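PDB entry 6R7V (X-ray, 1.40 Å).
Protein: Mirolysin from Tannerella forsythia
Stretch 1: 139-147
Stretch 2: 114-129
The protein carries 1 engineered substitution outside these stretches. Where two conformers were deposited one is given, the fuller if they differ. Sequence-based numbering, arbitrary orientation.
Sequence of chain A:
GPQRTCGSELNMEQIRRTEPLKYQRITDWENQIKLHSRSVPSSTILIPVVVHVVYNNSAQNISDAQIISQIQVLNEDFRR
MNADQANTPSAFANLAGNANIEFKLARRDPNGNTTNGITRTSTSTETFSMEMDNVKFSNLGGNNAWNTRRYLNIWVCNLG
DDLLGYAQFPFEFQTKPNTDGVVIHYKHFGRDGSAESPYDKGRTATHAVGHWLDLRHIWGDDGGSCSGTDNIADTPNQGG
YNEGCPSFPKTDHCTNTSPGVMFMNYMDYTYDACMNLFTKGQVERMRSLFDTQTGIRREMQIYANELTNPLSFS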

# COMPACT_ATOMS: atom_id res chain seq x y z
N ASN A 139 8.33 13.76 -18.30
CA ASN A 139 7.88 14.82 -19.19
C ASN A 139 6.82 15.73 -18.58
O ASN A 139 6.62 16.84 -19.09
CB ASN A 139 7.35 14.23 -20.51
CG ASN A 139 8.38 13.53 -21.34
OD1 ASN A 139 9.60 13.72 -21.20
ND2 ASN A 139 7.91 12.70 -22.25
N LEU A 140 6.16 15.29 -17.49
CA LEU A 140 5.09 16.03 -16.83
C LEU A 140 5.55 16.63 -15.50
O LEU A 140 4.72 17.09 -14.71
CB LEU A 140 3.86 15.14 -16.63
CG LEU A 140 3.21 14.58 -17.90
CD1 LEU A 140 2.07 13.68 -17.54
CD2 LEU A 140 2.72 15.69 -18.82
N GLY A 141 6.85 16.66 -15.29
CA GLY A 141 7.43 17.23 -14.07
C GLY A 141 7.75 16.24 -12.96
O GLY A 141 8.18 16.64 -11.88
N GLY A 142 7.55 14.95 -13.22
CA GLY A 142 7.84 13.93 -12.23
C GLY A 142 9.04 13.09 -12.61
O GLY A 142 10.07 13.62 -13.08
N ASN A 143 8.94 11.77 -12.41
CA ASN A 143 10.07 10.89 -12.77
C ASN A 143 9.54 9.54 -13.25
O ASN A 143 8.73 8.91 -12.55
CB ASN A 143 11.07 10.72 -11.61
CG ASN A 143 12.37 10.07 -12.02
OD1 ASN A 143 12.89 9.17 -11.35
ND2 ASN A 143 12.90 10.46 -13.15
N ASN A 144 9.93 9.12 -14.46
CA ASN A 144 9.47 7.84 -15.00
C ASN A 144 9.77 6.67 -14.06
O ASN A 144 10.81 6.64 -13.40
CB ASN A 144 10.15 7.52 -16.33
CG ASN A 144 9.74 8.39 -17.49
OD1 ASN A 144 8.83 9.23 -17.41
ND2 ASN A 144 10.40 8.19 -18.63
N ALA A 145 8.87 5.69 -14.04
CA ALA A 145 9.08 4.50 -13.25
C ALA A 145 10.26 3.69 -13.78
O ALA A 145 10.58 3.74 -14.97
CB ALA A 145 7.82 3.64 -13.32
N TRP A 146 10.89 2.94 -12.87
CA TRP A 146 11.85 1.92 -13.19
C TRP A 146 11.07 0.65 -13.44
O TRP A 146 10.17 0.33 -12.64
CB TRP A 146 12.80 1.68 -12.02
CG TRP A 146 13.81 2.77 -11.78
CD1 TRP A 146 13.87 4.02 -12.34
CD2 TRP A 146 14.93 2.67 -10.90
NE1 TRP A 146 15.03 4.66 -11.92
CE2 TRP A 146 15.65 3.88 -10.98
CE3 TRP A 146 15.46 1.62 -10.13
CZ2 TRP A 146 16.84 4.09 -10.28
CZ3 TRP A 146 16.58 1.86 -9.36
CH2 TRP A 146 17.28 3.07 -9.47
N ASN A 147 11.45 -0.09 -14.50
CA ASN A 147 10.82 -1.36 -14.89
C ASN A 147 9.87 -1.92 -13.77
O ASN A 147 10.33 -2.58 -12.82
CB ASN A 147 11.90 -2.38 -15.22
CG ASN A 147 11.32 -3.67 -15.77
OD1 ASN A 147 10.10 -3.93 -15.74
ND2 ASN A 147 12.21 -4.55 -16.22
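Stretch 2 (114-129) TTNGITRTSTSTETFS

Stretch 2 lies along stretch 1 as a threonine-lined strand and loop packed against an irregular segment, a modest contact of 423 Å² held by side-chain packing and a single hydrogen bond across the pair. Residues 118-122 form the strand, while 139-147 has no regular strand or helix where it meets them. The two stretches run in opposite directions: Gly141 CA lies 5.6 Å from Thr123 CA, Asn143 CA 6.8 Å from Thr121 CA, and Trp146 CA 10.3 Å from Gly117 CA. The backbones therefore diverge toward Trp146, and larger side chains fill the widening gap.

Strand alternation sets the pattern. Thr119, Thr121 and Thr123 point toward stretch 1, whereas Ile118, Arg120 and Ser122 point away. At the narrow end, Thr123 OG1 donates to Gly141 O at 2.7 Å and also accepts from Thr125 N at 3.0 Å, so one hydroxyl both ties the stretches together and braces its own turn. Glycine suits position 141 twice over: its phi of 96° with psi of 4° would jam a CB against the preceding carbonyl, and that CB would also fall 2.5 Å from Thr125 OG1. Phe128 reaches back into this corner, its CZ 3.4 Å from Gly141 O, which sits at the ring edge.

In the middle, Gly142 O rests 3.5 Å from Thr121 CG2, and Asn143 CG approaches Thr121 OG1 at 3.5 Å. At the wide end, Trp146 (chi1 m) spans the gap, bringing CZ2 to 3.6 Å from Thr119 CG2 and CH2 to 3.6 Å from Thr115 OG1, the latter at the ring edge. Thr115 OG1 is held in place by Gly117 N, which donates to it at 3.0 Å. Here Gly141 lies where the backbones are closest, and the Trp146 side chain bridges the gap where they part.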

# COMPACT_ATOMS: atom_id res chain seq x y z
N THR A 114 25.19 0.84 -10.52
CA THR A 114 25.04 0.89 -9.07
C THR A 114 24.10 2.05 -8.70
O THR A 114 24.12 3.11 -9.36
CB THR A 114 26.44 0.99 -8.43
OG1 THR A 114 27.15 -0.22 -8.73
CG2 THR A 114 26.42 1.20 -6.92
N THR A 115 23.28 1.84 -7.67
CA THR A 115 22.37 2.83 -7.15
C THR A 115 22.20 2.55 -5.66
O THR A 115 22.49 1.44 -5.19
CB THR A 115 21.02 2.79 -7.91
OG1 THR A 115 20.15 3.79 -7.36
CG2 THR A 115 20.32 1.42 -7.80
N ASN A 116 21.68 3.52 -4.93
CA ASN A 116 21.31 3.33 -3.52
C ASN A 116 19.78 3.11 -3.45
O ASN A 116 19.25 2.94 -2.35
CB ASN A 116 21.73 4.53 -2.65
CG ASN A 116 21.07 5.85 -3.03
OD1 ASN A 116 20.44 6.00 -4.09
ND2 ASN A 116 21.21 6.86 -2.18
N GLY A 117 19.08 3.16 -4.61
CA GLY A 117 17.64 2.94 -4.71
C GLY A 117 16.81 4.17 -4.41
O GLY A 117 15.60 4.07 -4.16
N ILE A 118 17.46 5.36 -4.38
CA ILE A 118 16.79 6.63 -4.17
C ILE A 118 17.11 7.53 -5.36
O ILE A 118 18.31 7.74 -5.68
CB ILE A 118 17.23 7.28 -2.83
CG1 ILE A 118 16.88 6.37 -1.62
CG2 ILE A 118 16.62 8.70 -2.69
CD1 ILE A 118 17.57 6.76 -0.29
N THR A 119 16.08 8.07 -6.01
CA THR A 119 16.31 9.05 -7.08
C THR A 119 15.85 10.40 -6.58
O THR A 119 14.99 10.47 -5.69
CB THR A 119 15.60 8.69 -8.39
OG1 THR A 119 14.18 8.81 -8.24
CG2 THR A 119 15.96 7.28 -8.91
N ARG A 120 16.41 11.46 -7.13
CA ARG A 120 16.10 12.83 -6.76
C ARG A 120 15.83 13.62 -8.01
O ARG A 120 16.70 13.70 -8.89
CB ARG A 120 17.26 13.48 -5.98
CG ARG A 120 17.78 12.69 -4.79
CD ARG A 120 17.15 13.19 -3.54
NE ARG A 120 17.52 12.42 -2.35
CZ ARG A 120 16.88 12.55 -1.21
NH1 ARG A 120 15.87 13.40 -1.10
NH2 ARG A 120 17.24 11.83 -0.15
N THR A 121 14.64 14.22 -8.11
CA THR A 121 14.24 14.99 -9.28
C THR A 121 13.70 16.32 -8.84
O THR A 121 12.66 16.37 -8.17
CB THR A 121 13.18 14.25 -10.11
OG1 THR A 121 13.63 12.91 -10.38
CG2 THR A 121 12.83 14.99 -11.43
N SER A 122 14.37 17.41 -9.22
CA SER A 122 13.85 18.74 -8.93
C SER A 122 12.75 19.02 -9.96
O SER A 122 12.80 18.51 -11.10
CB SER A 122 14.95 19.78 -8.95
OG SER A 122 15.48 19.97 -10.25
N THR A 123 11.72 19.75 -9.54
CA THR A 123 10.59 20.04 -10.41
C THR A 123 10.07 21.44 -10.20
O THR A 123 10.21 22.00 -9.11
CB THR A 123 9.46 19.00 -10.17
OG1 THR A 123 8.41 19.20 -11.12
CG2 THR A 123 8.87 19.04 -8.75
N SER A 124 9.43 21.96 -11.25
CA SER A 124 8.70 23.21 -11.25
C SER A 124 7.25 22.98 -10.79
O SER A 124 6.57 23.97 -10.49
CB SER A 124 8.71 23.81 -12.66
OG SER A 124 9.98 24.35 -12.98
N THR A 125 6.74 21.72 -10.78
CA THR A 125 5.38 21.45 -10.37
C THR A 125 5.24 21.70 -8.87
O THR A 125 6.02 21.15 -8.09
CB THR A 125 5.02 20.01 -10.77
OG1 THR A 125 5.12 19.91 -12.18
CG2 THR A 125 3.63 19.62 -10.32
N GLU A 126 4.29 22.55 -8.48
CA GLU A 126 4.09 22.84 -7.05
C GLU A 126 3.34 21.73 -6.33
O GLU A 126 3.70 21.39 -5.19
CB GLU A 126 3.34 24.15 -6.88
CG GLU A 126 4.24 25.37 -6.98
CD GLU A 126 3.73 26.60 -6.27
OE1 GLU A 126 4.57 27.35 -5.71
OE2 GLU A 126 2.50 26.82 -6.25
N THR A 127 2.31 21.18 -6.96
CA THR A 127 1.48 20.14 -6.37
C THR A 127 1.15 19.08 -7.42
O THR A 127 0.73 19.46 -8.52
CB THR A 127 0.18 20.76 -5.79
OG1 THR A 127 0.50 21.86 -4.94
CG2 THR A 127 -0.66 19.75 -5.01
N PHE A 128 1.31 17.78 -7.09
CA PHE A 128 1.01 16.71 -8.03
C PHE A 128 -0.41 16.28 -7.88
O PHE A 128 -0.99 16.39 -6.79
CB PHE A 128 1.97 15.54 -7.85
CG PHE A 128 3.33 15.90 -8.39
CD1 PHE A 128 4.29 16.51 -7.59
CD2 PHE A 128 3.61 15.76 -9.75
CE1 PHE A 128 5.51 16.92 -8.12
CE2 PHE A 128 4.84 16.16 -10.28
CZ PHE A 128 5.80 16.70 -9.45
N SER A 129 -0.97 15.77 -8.97
CA SER A 129 -2.36 15.36 -9.06
C SER A 129 -2.48 13.86 -9.24
O SER A 129 -1.83 13.29 -10.12
CB SER A 129 -3.03 16.09 -10.23
OG SER A 129 -4.14 15.41 -10.78